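Local coordinates for 3-dehydroquinate dehydratase (Clostridium difficile, PDB 4H3D), which catalyses the cis-dehydration of 3-dehydroquinate to 3-dehydroshikimate through a covalent imine intermediate, the third step of the chorismate pathway, at residues B[50-53]-B[54-57]; B[61-64]-B[65-69]. All blocks are in the same frame, centred on the assembly; numbering follows the deposited sequence.

Contact 1 (B[50-53]-B[54-57])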
# COMPACT_ATOMS: atom_id res chain seq x y z
N GLU B 50 12.51 11.11 -15.86
CA GLU B 50 12.53 10.29 -17.07
C GLU B 50 12.04 11.11 -18.23
O GLU B 50 10.99 11.72 -18.15
CB GLU B 50 11.60 9.06 -16.91
CG GLU B 50 11.43 8.24 -18.22
CD GLU B 50 10.45 7.05 -18.07
OE1 GLU B 50 9.35 7.25 -17.52
OE2 GLU B 50 10.81 5.93 -18.50
N TRP B 51 12.80 11.16 -19.31
CA TRP B 51 12.32 11.81 -20.51
C TRP B 51 11.79 10.74 -21.44
O TRP B 51 12.55 9.90 -21.96
CB TRP B 51 13.41 12.65 -21.20
CG TRP B 51 12.93 13.33 -22.44
CD1 TRP B 51 11.64 13.69 -22.73
CD2 TRP B 51 13.73 13.82 -23.54
NE1 TRP B 51 11.59 14.32 -23.96
CE2 TRP B 51 12.86 14.43 -24.46
CE3 TRP B 51 15.10 13.80 -23.82
CZ2 TRP B 51 13.30 15.00 -25.65
CZ3 TRP B 51 15.53 14.37 -25.01
CH2 TRP B 51 14.63 14.95 -25.90
N ARG B 52 10.45 10.75 -21.62
CA ARG B 52 9.76 9.84 -22.52
C ARG B 52 9.80 10.49 -23.87
O ARG B 52 8.86 11.16 -24.27
CB ARG B 52 8.30 9.61 -22.09
CG ARG B 52 8.12 8.55 -20.99
CD ARG B 52 8.31 7.17 -21.56
NE ARG B 52 7.37 6.94 -22.67
CZ ARG B 52 6.13 6.48 -22.53
NH1 ARG B 52 5.66 6.18 -21.32
NH2 ARG B 52 5.35 6.31 -23.60
N VAL B 53 10.91 10.26 -24.56
CA VAL B 53 11.21 10.91 -25.84
C VAL B 53 10.30 10.46 -26.98
O VAL B 53 10.17 11.16 -27.98
CB VAL B 53 12.70 10.69 -26.19
CG1 VAL B 53 12.95 9.25 -26.62
CG2 VAL B 53 13.17 11.67 -27.27
N ASP B 54 9.65 9.30 -26.85
CA ASP B 54 8.70 8.86 -27.90
C ASP B 54 7.51 9.83 -28.06
O ASP B 54 6.84 9.80 -29.07
CB ASP B 54 8.19 7.44 -27.65
CG ASP B 54 7.61 7.26 -26.28
OD1 ASP B 54 8.39 7.28 -25.29
OD2 ASP B 54 6.39 7.06 -26.19
N PHE B 55 7.25 10.70 -27.06
CA PHE B 55 6.21 11.76 -27.21
C PHE B 55 6.73 12.97 -28.01
O PHE B 55 5.95 13.75 -28.57
CB PHE B 55 5.72 12.30 -25.85
CG PHE B 55 4.79 11.37 -25.09
CD1 PHE B 55 3.40 11.45 -25.27
CD2 PHE B 55 5.29 10.48 -24.15
CE1 PHE B 55 2.54 10.62 -24.55
CE2 PHE B 55 4.43 9.64 -23.43
CZ PHE B 55 3.06 9.71 -23.63
N PHE B 56 8.04 13.15 -28.03
CA PHE B 56 8.64 14.29 -28.73
C PHE B 56 8.39 14.18 -30.24
O PHE B 56 8.82 13.22 -30.88
CB PHE B 56 10.13 14.34 -28.40
CG PHE B 56 10.86 15.48 -29.03
CD1 PHE B 56 10.42 16.80 -28.88
CD2 PHE B 56 12.04 15.25 -29.74
CE1 PHE B 56 11.11 17.86 -29.46
CE2 PHE B 56 12.75 16.33 -30.34
CZ PHE B 56 12.28 17.62 -30.18
N GLU B 57 7.69 15.17 -30.82
CA GLU B 57 7.31 15.11 -32.25
C GLU B 57 8.48 15.01 -33.23
O GLU B 57 8.35 14.40 -34.29
CB GLU B 57 6.39 16.27 -32.66
CG GLU B 57 5.03 16.19 -31.99
CD GLU B 57 4.03 17.21 -32.51
OE1 GLU B 57 2.84 17.09 -32.13
OE2 GLU B 57 4.41 18.11 -33.28
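The guanidinium of Arg-52 lies against the ring of Phe-55, with Phe-55 CE2 over one face of the guanidinium, 3.5 Å from Arg-52 NH2, and the two planes inclined at 42°. This is the C-terminal end of strand 48-52 in the TIM barrel, where the chain leaves the strand through an inverse gamma turn centred on Arg-52 and enters a short 3-10 turn. Arg-52 also grips Asp-54 side-on: NE reaches OD1 at 2.8 Å and NH2 reaches OD2 at 2.9 Å, both nearly straight and both on syn lone pairs. The guanidinium and carboxylate planes are only 12° apart. Bends at chi2 and chi3 fold the arginine chain back to make this bidentate salt bridge, which fixes the rotation of both groups. Each carboxylate oxygen has a further donor, OD1 the backbone N of Arg-86 and OD2 that of Glu-93, so the aspartate ties the arginine to the loop after strand 81-84. Glu-50, Trp-51 and Arg-52 belong to the 3-dehydroquinate site, as does Arg-86, which the side chain of Arg-52 touches. Two backbone bonds close the turn, Phe-55 N to Arg-52 O and Phe-56 N to Val-53 O. On the apolar side Trp-51 and Phe-56 meet at an oblique 58°, Trp-51 CZ2 4.2 Å from Phe-56 CG, while Val-53 CG2 sits 3.7 Å above the indole plane, offset toward the rim.

Contact 2 (B[61-64]-B[65-69])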
# COMPACT_ATOMS: atom_id res chain seq x y z
N ASN B 61 14.65 13.13 -35.64
CA ASN B 61 15.78 13.97 -35.96
C ASN B 61 16.71 14.07 -34.75
O ASN B 61 16.42 14.78 -33.77
CB ASN B 61 15.31 15.32 -36.39
CG ASN B 61 16.40 16.12 -37.02
OD1 ASN B 61 17.31 16.58 -36.35
ND2 ASN B 61 16.32 16.30 -38.35
N ILE B 62 17.83 13.36 -34.82
CA ILE B 62 18.75 13.25 -33.70
C ILE B 62 19.26 14.62 -33.23
O ILE B 62 19.43 14.83 -32.04
CB ILE B 62 19.93 12.28 -34.03
CG1 ILE B 62 20.73 11.96 -32.78
CG2 ILE B 62 20.82 12.86 -35.11
CD1 ILE B 62 19.92 11.31 -31.72
N LYS B 63 19.49 15.53 -34.16
CA LYS B 63 19.96 16.86 -33.82
C LYS B 63 18.96 17.61 -32.93
O LYS B 63 19.36 18.29 -31.98
CB LYS B 63 20.28 17.65 -35.09
CG LYS B 63 20.83 19.03 -34.84
CD LYS B 63 21.27 19.69 -36.15
CE LYS B 63 21.85 21.05 -35.89
NZ LYS B 63 22.22 21.75 -37.14
N GLU B 64 17.67 17.51 -33.25
CA GLU B 64 16.63 18.20 -32.46
C GLU B 64 16.45 17.52 -31.10
O GLU B 64 16.21 18.19 -30.08
CB GLU B 64 15.31 18.30 -33.25
CG GLU B 64 15.43 19.30 -34.44
CD GLU B 64 14.27 19.25 -35.45
OE1 GLU B 64 13.97 20.30 -36.06
OE2 GLU B 64 13.68 18.19 -35.67
N VAL B 65 16.62 16.20 -31.06
CA VAL B 65 16.57 15.47 -29.80
C VAL B 65 17.72 15.95 -28.89
O VAL B 65 17.52 16.19 -27.69
CB VAL B 65 16.71 13.95 -29.98
CG1 VAL B 65 16.88 13.25 -28.59
CG2 VAL B 65 15.52 13.36 -30.77
N LYS B 66 18.91 16.08 -29.47
CA LYS B 66 20.07 16.56 -28.70
C LYS B 66 19.87 18.00 -28.18
O LYS B 66 20.24 18.30 -27.05
CB LYS B 66 21.36 16.47 -29.50
CG LYS B 66 21.90 15.03 -29.68
CD LYS B 66 23.23 15.04 -30.43
CE LYS B 66 23.73 13.65 -30.72
NZ LYS B 66 24.98 13.67 -31.52
N GLU B 67 19.29 18.85 -29.02
CA GLU B 67 19.02 20.25 -28.65
C GLU B 67 18.18 20.32 -27.37
O GLU B 67 18.49 21.09 -26.46
CB GLU B 67 18.30 20.99 -29.79
CG GLU B 67 19.14 21.20 -31.04
CD GLU B 67 18.38 21.95 -32.14
OE1 GLU B 67 17.40 22.66 -31.82
OE2 GLU B 67 18.77 21.85 -33.31
N VAL B 68 17.12 19.52 -27.31
CA VAL B 68 16.24 19.49 -26.14
C VAL B 68 17.02 18.96 -24.93
O VAL B 68 16.96 19.53 -23.84
CB VAL B 68 14.98 18.63 -26.37
CG1 VAL B 68 14.17 18.51 -25.09
CG2 VAL B 68 14.15 19.22 -27.48
N LEU B 69 17.77 17.90 -25.15
CA LEU B 69 18.56 17.30 -24.08
C LEU B 69 19.52 18.32 -23.44
O LEU B 69 19.64 18.35 -22.21
CB LEU B 69 19.34 16.13 -24.63
CG LEU B 69 20.12 15.29 -23.63
CD1 LEU B 69 19.20 14.76 -22.54
CD2 LEU B 69 20.84 14.15 -24.38
O HOH W 1 14.92 20.50 -30.62
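Val-65 N donates to Asn-61 O at 3.1 Å, the first of four successive i to i+4 bonds joining 61-64 to 65-69. Lys-66 N to Ile-62 O, Glu-67 N to Lys-63 O and Val-68 N to Glu-64 O continue the series. Capping comes from Asn-61, at the N-cap position: its CG stands opposite the backbone N (chi1 -167°), and OD1 accepts from Glu-64 N at 3.3 Å, taking up an amide of the first turn. This turn opens helix 62-76, the crossover helix of the beta-alpha-beta unit between strands 48-52 and 81-84 of the TIM barrel. Between Lys-66 and Ile-62, methylenes do the touching. CE of Lys-66 passes Ile-62 CG1 at 4.0 Å, the extended lysine chain crossing the isoleucine on its way to a salt bridge between NZ and Glu-107 of helix 98-110. Ile-62 itself packs on Leu-104 and Ile-108 of that helix. Val-65 CG2 lies 3.4 Å from Asn-61 O. Glu-67 has two conformers, so its contacts are doubtful; in one, Lys-63 CG is 3.8 Å from Glu-67 OE2, but Lys-63 NZ stays 5.2 Å from that oxygen, too far for a salt bridge, and any attraction is probably weak. Water adds a second partner for Glu-64 O, which accepts from it at 2.7 Å beside its bond from Val-68 N; in that conformer the same water donates only weakly to Glu-67 OE1.

Overall arrangement
Contacts 1 and 2 follow one another along the chain, their centres 11 Å apart, and occupy the strand end and the start of the helix in one beta-alpha-beta unit. Contact 1 is buried and includes residues of the substrate site, with ion pairing on one side of its turn and aromatic packing on the other. Contact 2 lies farther out, about 21 Å from the chain centre against 13 Å, and is only partly buried; it relies on regular helix bonds and a cap. The two meet by packing, the rings against valine side chains and helix carbonyls: Trp-51 CZ2 touches Val-68 CG1 at 3.7 Å, and Phe-56 CZ approaches Val-68 CG2 equally closely.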